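Local coordinates for protein hypothetical oxidoreductase YDHF (PDB 1OG6) that binds NADP(H) in an aldo-keto reductase barrel and probably works as an oxidoreductase on a substrate not yet defined, at residues Tyr21-Leu24 with Met25-Met29; Asp50-Asp53 with Ile54-Gly57; Leu278-Thr281 with Arg282-Phe286. All blocks are in the same frame, centred on the assembly; numbering follows the deposited sequence.

Contact 1. Residues Tyr21-Leu24 with Met25-Met29; sequences YWRL and MDWNM. With NAP (NADP nicotinamide-adenine-dinucleotide phosphate), chain F.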
loop_
_atom_site.group_PDB
_atom_site.type_symbol
_atom_site.label_atom_id
_atom_site.label_comp_id
_atom_site.label_asym_id
_atom_site.label_seq_id
_atom_site.Cartn_x
_atom_site.Cartn_y
_atom_site.Cartn_z
ATOM N N TYR C 21 31.310 -1.783 -6.326
ATOM C CA TYR C 21 32.332 -2.816 -6.220
ATOM C C TYR C 21 31.809 -4.160 -5.708
ATOM O O TYR C 21 32.293 -4.684 -4.707
ATOM C CB TYR C 21 33.480 -2.326 -5.324
ATOM C CG TYR C 21 34.253 -1.174 -5.924
ATOM C CD1 TYR C 21 33.849 0.143 -5.726
ATOM C CD2 TYR C 21 35.346 -1.406 -6.765
ATOM C CE1 TYR C 21 34.509 1.198 -6.358
ATOM C CE2 TYR C 21 36.005 -0.359 -7.400
ATOM C CZ TYR C 21 35.579 0.934 -7.194
ATOM O OH TYR C 21 36.200 1.965 -7.850
ATOM N N TRP C 22 30.826 -4.720 -6.406
ATOM C CA TRP C 22 30.255 -6.007 -6.021
ATOM C C TRP C 22 31.020 -7.148 -6.687
ATOM O O TRP C 22 31.322 -8.159 -6.056
ATOM C CB TRP C 22 28.768 -6.065 -6.399
ATOM C CG TRP C 22 28.094 -7.384 -6.099
ATOM C CD1 TRP C 22 28.371 -8.236 -5.061
ATOM C CD2 TRP C 22 26.998 -7.978 -6.818
ATOM N NE1 TRP C 22 27.518 -9.317 -5.092
ATOM C CE2 TRP C 22 26.666 -9.184 -6.158
ATOM C CE3 TRP C 22 26.263 -7.607 -7.957
ATOM C CZ2 TRP C 22 25.630 -10.021 -6.597
ATOM C CZ3 TRP C 22 25.228 -8.442 -8.393
ATOM C CH2 TRP C 22 24.925 -9.633 -7.712
ATOM N N ARG C 23 31.345 -6.981 -7.962
ATOM C CA ARG C 23 32.075 -8.015 -8.674
ATOM C C ARG C 23 33.573 -7.828 -8.537
ATOM O O ARG C 23 34.347 -8.530 -9.181
ATOM C CB ARG C 23 31.701 -8.020 -10.155
ATOM C CG ARG C 23 30.256 -8.379 -10.431
ATOM C CD ARG C 23 29.361 -7.151 -10.457
ATOM N NE ARG C 23 27.955 -7.504 -10.654
ATOM C CZ ARG C 23 27.503 -8.300 -11.623
ATOM N NH1 ARG C 23 26.206 -8.560 -11.719
ATOM N NH2 ARG C 23 28.345 -8.844 -12.494
ATOM N N LEU C 24 33.979 -6.891 -7.687
ATOM C CA LEU C 24 35.396 -6.596 -7.483
ATOM C C LEU C 24 36.282 -7.828 -7.491
ATOM O O LEU C 24 37.321 -7.847 -8.146
ATOM C CB LEU C 24 35.608 -5.831 -6.175
ATOM C CG LEU C 24 37.066 -5.533 -5.821
ATOM C CD1 LEU C 24 37.760 -4.840 -6.978
ATOM C CD2 LEU C 24 37.110 -4.676 -4.565
ATOM N N MET C 25 35.874 -8.859 -6.766
ATOM C CA MET C 25 36.664 -10.078 -6.711
ATOM C C MET C 25 36.868 -10.672 -8.098
ATOM O O MET C 25 37.948 -11.177 -8.411
ATOM C CB MET C 25 35.995 -11.103 -5.793
ATOM C CG MET C 25 36.053 -10.734 -4.315
ATOM S SD MET C 25 37.738 -10.416 -3.716
ATOM C CE MET C 25 37.621 -8.719 -3.330
ATOM N N ASP C 26 35.830 -10.588 -8.926
ATOM C CA ASP C 26 35.853 -11.124 -10.285
ATOM C C ASP C 26 36.738 -10.363 -11.259
ATOM O O ASP C 26 37.215 -10.932 -12.236
ATOM C CB ASP C 26 34.430 -11.179 -10.838
ATOM C CG ASP C 26 33.540 -12.107 -10.044
ATOM O OD1 ASP C 26 32.307 -11.943 -10.100
ATOM O OD2 ASP C 26 34.074 -13.008 -9.367
ATOM N N TRP C 27 36.958 -9.080 -11.001
ATOM C CA TRP C 27 37.785 -8.289 -11.893
ATOM C C TRP C 27 39.249 -8.673 -11.739
ATOM O O TRP C 27 40.078 -8.327 -12.582
ATOM C CB TRP C 27 37.610 -6.792 -11.618
ATOM C CG TRP C 27 36.180 -6.339 -11.579
ATOM C CD1 TRP C 27 35.094 -6.979 -12.117
ATOM C CD2 TRP C 27 35.676 -5.151 -10.957
ATOM N NE1 TRP C 27 33.949 -6.265 -11.863
ATOM C CE2 TRP C 27 34.275 -5.138 -11.152
ATOM C CE3 TRP C 27 36.272 -4.094 -10.253
ATOM C CZ2 TRP C 27 33.460 -4.108 -10.665
ATOM C CZ3 TRP C 27 35.464 -3.073 -9.771
ATOM C CH2 TRP C 27 34.071 -3.087 -9.979
ATOM N N ASN C 28 39.564 -9.393 -10.666
ATOM C CA ASN C 28 40.937 -9.819 -10.415
ATOM C C ASN C 28 41.889 -8.639 -10.601
ATOM O O ASN C 28 42.442 -8.449 -11.686
ATOM C CB ASN C 28 41.328 -10.945 -11.382
ATOM C CG ASN C 28 40.497 -12.206 -11.189
ATOM O OD1 ASN C 28 40.536 -13.121 -12.013
ATOM N ND2 ASN C 28 39.748 -12.262 -10.093
ATOM N N MET C 29 42.076 -7.843 -9.550
ATOM C CA MET C 29 42.969 -6.690 -9.628
ATOM C C MET C 29 43.855 -6.506 -8.404
ATOM O O MET C 29 43.368 -6.475 -7.271
ATOM C CB MET C 29 42.170 -5.405 -9.830
ATOM C CG MET C 29 41.459 -5.302 -11.148
ATOM S SD MET C 29 40.745 -3.664 -11.311
ATOM C CE MET C 29 39.419 -3.771 -10.140
HETATM P PA NAP F . 24.628 -3.823 -13.751
HETATM O O1A NAP F . 23.475 -4.394 -14.329
HETATM O O2A NAP F . 25.023 -2.363 -13.814
HETATM O O5B NAP F . 25.931 -4.604 -14.266
HETATM C C5B NAP F . 26.031 -4.863 -15.683
HETATM C C4B NAP F . 26.920 -6.150 -15.779
HETATM O O4B NAP F . 26.964 -6.395 -17.238
HETATM C C3B NAP F . 28.408 -5.956 -15.390
HETATM O O3B NAP F . 28.761 -7.120 -14.651
HETATM C C2B NAP F . 29.204 -5.866 -16.678
HETATM O O2B NAP F . 30.397 -6.646 -16.669
HETATM C C1B NAP F . 28.248 -6.377 -17.797
HETATM N N9A NAP F . 28.291 -5.482 -18.942
HETATM C C8A NAP F . 28.305 -4.101 -19.030
HETATM N N7A NAP F . 28.348 -3.634 -20.264
HETATM C C5A NAP F . 28.363 -4.790 -21.035
HETATM C C6A NAP F . 28.408 -4.943 -22.432
HETATM N N6A NAP F . 28.447 -3.963 -23.356
HETATM N N1A NAP F . 28.413 -6.258 -22.932
HETATM N N3A NAP F . 28.331 -7.241 -20.683
HETATM C C4A NAP F . 28.328 -5.935 -20.215
HETATM O O3 NAP F . 24.609 -4.145 -12.195
HETATM P PN NAP F . 25.262 -5.300 -11.346
HETATM O O1N NAP F . 24.470 -6.383 -10.754
HETATM O O2N NAP F . 26.611 -4.899 -10.842
HETATM O O5D NAP F . 24.595 -4.536 -10.080
HETATM C C5D NAP F . 24.617 -3.066 -9.895
HETATM C C4D NAP F . 25.342 -2.668 -8.619
HETATM O O4D NAP F . 24.451 -2.507 -7.484
HETATM C C3D NAP F . 26.517 -3.586 -8.122
HETATM O O3D NAP F . 27.792 -3.108 -8.565
HETATM O O2D NAP F . 27.349 -2.858 -5.888
HETATM C C1D NAP F . 25.008 -3.137 -6.289
HETATM N N1N NAP F . 24.028 -4.172 -5.784
HETATM C C2N NAP F . 23.146 -3.891 -4.708
HETATM C C3N NAP F . 22.283 -4.893 -4.262
HETATM C C7N NAP F . 21.331 -4.585 -3.098
HETATM O O7N NAP F . 20.609 -5.482 -2.747
HETATM N N7N NAP F . 21.311 -3.411 -2.525
HETATM C C4N NAP F . 22.271 -6.225 -4.879
HETATM C C5N NAP F . 23.168 -6.469 -5.960
HETATM C C6N NAP F . 24.058 -5.458 -6.430
HETATM P P2B NAP F . 31.785 -6.185 -17.362
HETATM O O1X NAP F . 32.714 -5.050 -16.945
HETATM O O2X NAP F . 32.319 -7.357 -18.154
HETATM O O3X NAP F . 32.296 -6.742 -16.052
#

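Contact 2. Residues Asp50-Asp53 with Ile54-Gly57; sequences DHAD and IYGG. With NAP (NADP nicotinamide-adenine-dinucleotide phosphate), chain F.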
loop_
_atom_site.group_PDB
_atom_site.type_symbol
_atom_site.label_atom_id
_atom_site.label_comp_id
_atom_site.label_asym_id
_atom_site.label_seq_id
_atom_site.Cartn_x
_atom_site.Cartn_y
_atom_site.Cartn_z
ATOM N N ASP C 50 30.131 2.284 -4.077
ATOM C CA ASP C 50 29.192 1.408 -3.394
ATOM C C ASP C 50 29.859 0.126 -2.908
ATOM O O ASP C 50 30.627 -0.494 -3.637
ATOM C CB ASP C 50 28.051 1.063 -4.344
ATOM C CG ASP C 50 26.905 0.381 -3.649
ATOM O OD1 ASP C 50 26.273 1.027 -2.788
ATOM O OD2 ASP C 50 26.640 -0.798 -3.967
ATOM N N HIS C 51 29.547 -0.262 -1.675
ATOM C CA HIS C 51 30.090 -1.465 -1.059
ATOM C C HIS C 51 29.052 -2.103 -0.168
ATOM O O HIS C 51 27.968 -1.559 0.012
ATOM C CB HIS C 51 31.295 -1.118 -0.205
ATOM C CG HIS C 51 32.568 -1.043 -0.972
ATOM N ND1 HIS C 51 33.155 -2.153 -1.538
ATOM C CD2 HIS C 51 33.357 0.008 -1.290
ATOM C CE1 HIS C 51 34.252 -1.789 -2.173
ATOM N NE2 HIS C 51 34.397 -0.483 -2.038
ATOM N N ALA C 52 29.389 -3.252 0.406
ATOM C CA ALA C 52 28.468 -3.928 1.309
ATOM C C ALA C 52 29.101 -4.993 2.193
ATOM O O ALA C 52 30.191 -5.505 1.932
ATOM C CB ALA C 52 27.307 -4.527 0.529
ATOM N N ASP C 53 28.373 -5.304 3.254
ATOM C CA ASP C 53 28.734 -6.293 4.258
ATOM C C ASP C 53 29.254 -7.588 3.621
ATOM O O ASP C 53 30.450 -7.866 3.598
ATOM C CB ASP C 53 27.466 -6.575 5.083
ATOM C CG ASP C 53 27.752 -7.166 6.448
ATOM O OD1 ASP C 53 28.933 -7.233 6.851
ATOM O OD2 ASP C 53 26.776 -7.552 7.128
ATOM N N ILE C 54 28.313 -8.355 3.087
ATOM C CA ILE C 54 28.540 -9.657 2.468
ATOM C C ILE C 54 29.296 -9.766 1.140
ATOM O O ILE C 54 29.680 -10.866 0.751
ATOM C CB ILE C 54 27.193 -10.323 2.260
ATOM C CG1 ILE C 54 26.407 -9.542 1.201
ATOM C CG2 ILE C 54 26.420 -10.313 3.567
ATOM C CD1 ILE C 54 25.008 -10.031 0.977
ATOM N N TYR C 55 29.502 -8.648 0.445
ATOM C CA TYR C 55 30.168 -8.635 -0.866
ATOM C C TYR C 55 31.485 -9.383 -1.065
ATOM O O TYR C 55 32.480 -9.115 -0.386
ATOM C CB TYR C 55 30.347 -7.192 -1.342
ATOM C CG TYR C 55 29.066 -6.561 -1.811
ATOM C CD1 TYR C 55 27.879 -7.275 -1.776
ATOM C CD2 TYR C 55 29.033 -5.246 -2.263
ATOM C CE1 TYR C 55 26.687 -6.706 -2.168
ATOM C CE2 TYR C 55 27.838 -4.661 -2.663
ATOM C CZ TYR C 55 26.665 -5.401 -2.606
ATOM O OH TYR C 55 25.452 -4.842 -2.927
ATOM N N GLY C 56 31.471 -10.305 -2.033
ATOM C CA GLY C 56 32.642 -11.099 -2.371
ATOM C C GLY C 56 33.025 -12.120 -1.318
ATOM O O GLY C 56 34.198 -12.474 -1.179
ATOM N N GLY C 57 32.028 -12.610 -0.587
ATOM C CA GLY C 57 32.293 -13.567 0.468
ATOM C C GLY C 57 32.983 -12.830 1.595
ATOM O O GLY C 57 33.873 -13.366 2.245
HETATM P PA NAP F . 24.628 -3.823 -13.751
HETATM O O1A NAP F . 23.475 -4.394 -14.329
HETATM O O2A NAP F . 25.023 -2.363 -13.814
HETATM O O5B NAP F . 25.931 -4.604 -14.266
HETATM C C5B NAP F . 26.031 -4.863 -15.683
HETATM C C4B NAP F . 26.920 -6.150 -15.779
HETATM O O4B NAP F . 26.964 -6.395 -17.238
HETATM C C3B NAP F . 28.408 -5.956 -15.390
HETATM O O3B NAP F . 28.761 -7.120 -14.651
HETATM C C2B NAP F . 29.204 -5.866 -16.678
HETATM O O2B NAP F . 30.397 -6.646 -16.669
HETATM C C1B NAP F . 28.248 -6.377 -17.797
HETATM N N9A NAP F . 28.291 -5.482 -18.942
HETATM C C8A NAP F . 28.305 -4.101 -19.030
HETATM N N7A NAP F . 28.348 -3.634 -20.264
HETATM C C5A NAP F . 28.363 -4.790 -21.035
HETATM C C6A NAP F . 28.408 -4.943 -22.432
HETATM N N6A NAP F . 28.447 -3.963 -23.356
HETATM N N1A NAP F . 28.413 -6.258 -22.932
HETATM N N3A NAP F . 28.331 -7.241 -20.683
HETATM C C4A NAP F . 28.328 -5.935 -20.215
HETATM O O3 NAP F . 24.609 -4.145 -12.195
HETATM P PN NAP F . 25.262 -5.300 -11.346
HETATM O O1N NAP F . 24.470 -6.383 -10.754
HETATM O O2N NAP F . 26.611 -4.899 -10.842
HETATM O O5D NAP F . 24.595 -4.536 -10.080
HETATM C C5D NAP F . 24.617 -3.066 -9.895
HETATM C C4D NAP F . 25.342 -2.668 -8.619
HETATM O O4D NAP F . 24.451 -2.507 -7.484
HETATM C C3D NAP F . 26.517 -3.586 -8.122
HETATM O O3D NAP F . 27.792 -3.108 -8.565
HETATM O O2D NAP F . 27.349 -2.858 -5.888
HETATM C C1D NAP F . 25.008 -3.137 -6.289
HETATM N N1N NAP F . 24.028 -4.172 -5.784
HETATM C C2N NAP F . 23.146 -3.891 -4.708
HETATM C C3N NAP F . 22.283 -4.893 -4.262
HETATM C C7N NAP F . 21.331 -4.585 -3.098
HETATM O O7N NAP F . 20.609 -5.482 -2.747
HETATM N N7N NAP F . 21.311 -3.411 -2.525
HETATM C C4N NAP F . 22.271 -6.225 -4.879
HETATM C C5N NAP F . 23.168 -6.469 -5.960
HETATM C C6N NAP F . 24.058 -5.458 -6.430
HETATM P P2B NAP F . 31.785 -6.185 -17.362
HETATM O O1X NAP F . 32.714 -5.050 -16.945
HETATM O O2X NAP F . 32.319 -7.357 -18.154
HETATM O O3X NAP F . 32.296 -6.742 -16.052
HETATM O O HOH W 1 32.852 -7.251 1.607
#

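Contact 3. Residues Leu278-Thr281 with Arg282-Phe286; sequences LKMT and RQQWF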
loop_
_atom_site.group_PDB
_atom_site.type_symbol
_atom_site.label_atom_id
_atom_site.label_comp_id
_atom_site.label_asym_id
_atom_site.label_seq_id
_atom_site.Cartn_x
_atom_site.Cartn_y
_atom_site.Cartn_z
ATOM N N LEU C 278 22.841 12.848 -22.583
ATOM C CA LEU C 278 21.772 12.535 -23.530
ATOM C C LEU C 278 20.451 13.107 -23.067
ATOM O O LEU C 278 20.186 13.179 -21.868
ATOM C CB LEU C 278 21.616 11.022 -23.708
ATOM C CG LEU C 278 22.787 10.234 -24.284
ATOM C CD1 LEU C 278 22.354 8.806 -24.508
ATOM C CD2 LEU C 278 23.242 10.860 -25.586
ATOM N N LYS C 279 19.622 13.508 -24.024
ATOM C CA LYS C 279 18.322 14.056 -23.704
ATOM C C LYS C 279 17.238 13.233 -24.386
ATOM O O LYS C 279 17.003 13.360 -25.585
ATOM C CB LYS C 279 18.271 15.532 -24.108
ATOM C CG LYS C 279 19.202 16.404 -23.239
ATOM C CD LYS C 279 19.139 17.902 -23.569
ATOM C CE LYS C 279 19.880 18.262 -24.866
ATOM N NZ LYS C 279 21.351 18.011 -24.800
ATOM N N MET C 280 16.596 12.380 -23.586
ATOM C CA MET C 280 15.541 11.469 -24.031
ATOM C C MET C 280 14.139 12.059 -23.915
ATOM O O MET C 280 13.787 12.604 -22.873
ATOM C CB MET C 280 15.620 10.176 -23.205
ATOM C CG MET C 280 14.487 9.176 -23.443
ATOM S SD MET C 280 14.752 7.593 -22.626
ATOM C CE MET C 280 16.211 7.055 -23.441
ATOM N N THR C 281 13.341 11.927 -24.976
ATOM C CA THR C 281 11.968 12.442 -25.004
ATOM C C THR C 281 10.990 11.523 -24.267
ATOM O O THR C 281 11.315 10.372 -23.974
ATOM C CB THR C 281 11.480 12.635 -26.459
ATOM O OG1 THR C 281 11.607 11.413 -27.196
ATOM C CG2 THR C 281 12.308 13.684 -27.146
ATOM N N ARG C 282 9.795 12.018 -23.959
ATOM C CA ARG C 282 8.824 11.189 -23.252
ATOM C C ARG C 282 8.382 10.009 -24.102
ATOM O O ARG C 282 8.285 8.889 -23.618
ATOM C CB ARG C 282 7.591 11.995 -22.857
ATOM C CG ARG C 282 7.880 13.146 -21.920
ATOM C CD ARG C 282 6.599 13.882 -21.522
ATOM N NE ARG C 282 5.823 13.135 -20.542
ATOM C CZ ARG C 282 5.792 13.416 -19.247
ATOM N NH1 ARG C 282 6.490 14.438 -18.763
ATOM N NH2 ARG C 282 5.065 12.665 -18.436
ATOM N N GLN C 283 8.117 10.264 -25.374
ATOM C CA GLN C 283 7.673 9.223 -26.291
ATOM C C GLN C 283 8.774 8.221 -26.611
ATOM O O GLN C 283 8.524 7.160 -27.175
ATOM C CB GLN C 283 7.191 9.867 -27.576
ATOM C CG GLN C 283 5.812 9.458 -27.973
ATOM C CD GLN C 283 5.364 10.186 -29.200
ATOM O OE1 GLN C 283 5.287 11.407 -29.208
ATOM N NE2 GLN C 283 5.074 9.444 -30.252
ATOM N N GLN C 284 10.000 8.583 -26.265
ATOM C CA GLN C 284 11.148 7.735 -26.498
ATOM C C GLN C 284 11.212 6.882 -25.251
ATOM O O GLN C 284 11.614 5.725 -25.277
ATOM C CB GLN C 284 12.387 8.605 -26.609
ATOM C CG GLN C 284 13.266 8.346 -27.799
ATOM C CD GLN C 284 14.002 9.601 -28.245
ATOM O OE1 GLN C 284 14.492 10.383 -27.431
ATOM N NE2 GLN C 284 14.087 9.791 -29.547
ATOM N N TRP C 285 10.785 7.475 -24.150
ATOM C CA TRP C 285 10.772 6.801 -22.864
ATOM C C TRP C 285 9.717 5.688 -22.839
ATOM O O TRP C 285 9.992 4.562 -22.425
ATOM C CB TRP C 285 10.481 7.820 -21.765
ATOM C CG TRP C 285 10.733 7.297 -20.417
ATOM C CD1 TRP C 285 11.902 7.364 -19.714
ATOM C CD2 TRP C 285 9.826 6.532 -19.622
ATOM N NE1 TRP C 285 11.779 6.682 -18.532
ATOM C CE2 TRP C 285 10.512 6.160 -18.449
ATOM C CE3 TRP C 285 8.498 6.120 -19.788
ATOM C CZ2 TRP C 285 9.913 5.392 -17.446
ATOM C CZ3 TRP C 285 7.903 5.355 -18.792
ATOM C CH2 TRP C 285 8.610 5.000 -17.636
ATOM N N PHE C 286 8.508 6.014 -23.282
ATOM C CA PHE C 286 7.409 5.059 -23.311
ATOM C C PHE C 286 7.609 4.017 -24.388
ATOM O O PHE C 286 7.078 2.919 -24.311
ATOM C CB PHE C 286 6.084 5.791 -23.533
ATOM C CG PHE C 286 5.647 6.595 -22.346
ATOM C CD1 PHE C 286 6.052 7.914 -22.195
ATOM C CD2 PHE C 286 4.906 6.000 -21.323
ATOM C CE1 PHE C 286 5.736 8.623 -21.039
ATOM C CE2 PHE C 286 4.586 6.699 -20.168
ATOM C CZ PHE C 286 5.002 8.008 -20.022
#

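Contact 1. Residues Tyr21-Leu24 with Met25-Met29
W27 lies against L24 and R23 where the loop after strand 13-20 turns into the short helix 24-27. The CA of L24 sits over one face of the indole as a CH-pi contact, 3.9 Å from the centroid of the W27 six-membered ring. The carbonyl carbon of R23 lies over the same face, toward the rim. W27 has CG beside its backbone N (chi1 -51°), which folds the ring back over these residues. L24 meets the indole with one branch, CD1, 3.7 Å from W27 CE3. The CE of M29 packs against the same methyl of L24. Y21 approaches from another direction, with CD2 3.4 Å from W27 CZ3. The two rings meet obliquely, their planes 57° apart.

Backbone bonds help close the turn. W27 N is hydrogen-bonded to R23 O at 3.2 Å and also to L24 O, where the donor stands well above the carbonyl plane.

R23 turns its side chain the other way, to NADP. The chain bends at chi2 (90°), and NH1 donates to the pyrophosphate oxygen O1N of NADP at 2.9 Å. NH2 lies 2.8 Å from the ribose oxygen O3B of NADP. W22 adds a flat wall, with the nicotinamide atom C6N over one face of its ring.

In the next shell, L24 and M25 touch C60 of helix 60-69. Y21 rests on L34, F37 and I38 of helix 31-42. Backbone bonds and apolar packing together hold the turn. R23 extends from it toward the pyrophosphate, where its positive charge probably offsets the negative charge.

Contact 2. Residues Asp50-Asp53 with Ile54-Gly57
D50 comes first, at the end of strand 48-50, and its OD2 lies at the edge of the Y55 ring, 4.2 Å from Y55 CE2. The same OD2 accepts a hydrogen bond from the ribose hydroxyl O2D of NADP at 2.9 Å. It also forms a salt bridge with K83, so one carboxylate oxygen serves both the cofactor and the lysine.

The imidazole of H51 meets the rings of Y21 and F64. H51 reaches the tyrosine through its backbone, with H51 C 3.8 Å from Y55 CE2.

A52 points its CB at Y55, and this methyl lies over one face of the Y55 ring, though the exact spacing is doubtful. With CG anti to the carbonyl carbon (chi1 -74°), the Y55 ring swings over A52.

The side chain of D53 runs toward H105 and S109 of helix 103-116. Its backbone faces a water, which lies 3.2 Å from D53 O and 2.8 Å from Y55 O and donates to both oxygens. More acceptors surround this water than it has protons, so the two bonds need not be made at once.

The hydroxyl of Y55 ends at the nicotinamide, with OH 3.1 Å from C2N of NADP. It also has a weak hydrogen bond with K83. Y55 is probably the proton donor, as in related aldo-keto reductases. D50, Y55, K83 and H128 are consistent with the Asp-Tyr-Lys-His tetrad of that family.

In the barrel, this loop joins strand 48-50 to helix 55-58. D50, H51, A52 and D53 pack along strand 79-87. A52 and I54 touch H128, and I54 also rests on T88 in the loop that follows strand 79-87.

Contact 3. Residues Leu278-Thr281 with Arg282-Phe286
The OG1 of T281 stands between its own backbone N and carbonyl carbon (chi1 55°), and the Q284 chain runs extended beyond CG, which together bring the hydroxyl and the amide side by side at the start of helix 282-293. T281 is the N-cap, and the pair makes one half of a capping box, in which the third residue of the helix accepts from the N-cap amide. T281 N donates to Q284 OE1 at 3.1 Å in a nearly straight bond, with an N-H...O angle of 177°. The donor stands 36° out of the plane of the Q284 amide carbonyl.

The first turn is closed by the other end of the same residue. T281 O accepts from W285 N at 3.0 Å and, more weakly, from Q284 N.

The far end of the Q284 amide is also held, since NE2 donates to E236 of helix 224-237. With an alanine here, the N-H of T281 would probably lose its acceptor and E236 its amide partner, and the helix start would be less firmly tied to helix 224-237.

R282 points its guanidinium out of the contact. It forms salt bridges with D131 and D102 of the second subunit, so the first turn lies at a subunit interface. The indole of W285 stacks on W249 and bonds through NE1 to W249 O.

M280 packs against Q284 and W285. Its CG touches Q284 CB at 3.8 Å. Beyond it the sulfur makes an oblique Met-aromatic contact with W285, where M280 SD lies 4.1 Å from W285 CD1.

In the fold
Contacts 1 and 2 are neighbours at the same mouth of the barrel, with centres about 11 Å apart, and both touch NADP. Y21 N probably bonds to D50 O, which ties the two loops at their strand ends, and the rings of W22 and Y55 pack together. Contact 2 is buried and holds the presumed catalytic tyrosine. Contact 1 is partly buried and meets the pyrophosphate through R23 and the nicotinamide through W22. Contact 3 is also partly buried, at the outer start of a helix next to a second subunit. Its centre is about 34 Å from that of contact 2, across the chain's centre. Its chemistry is helix capping, with charged links to that subunit.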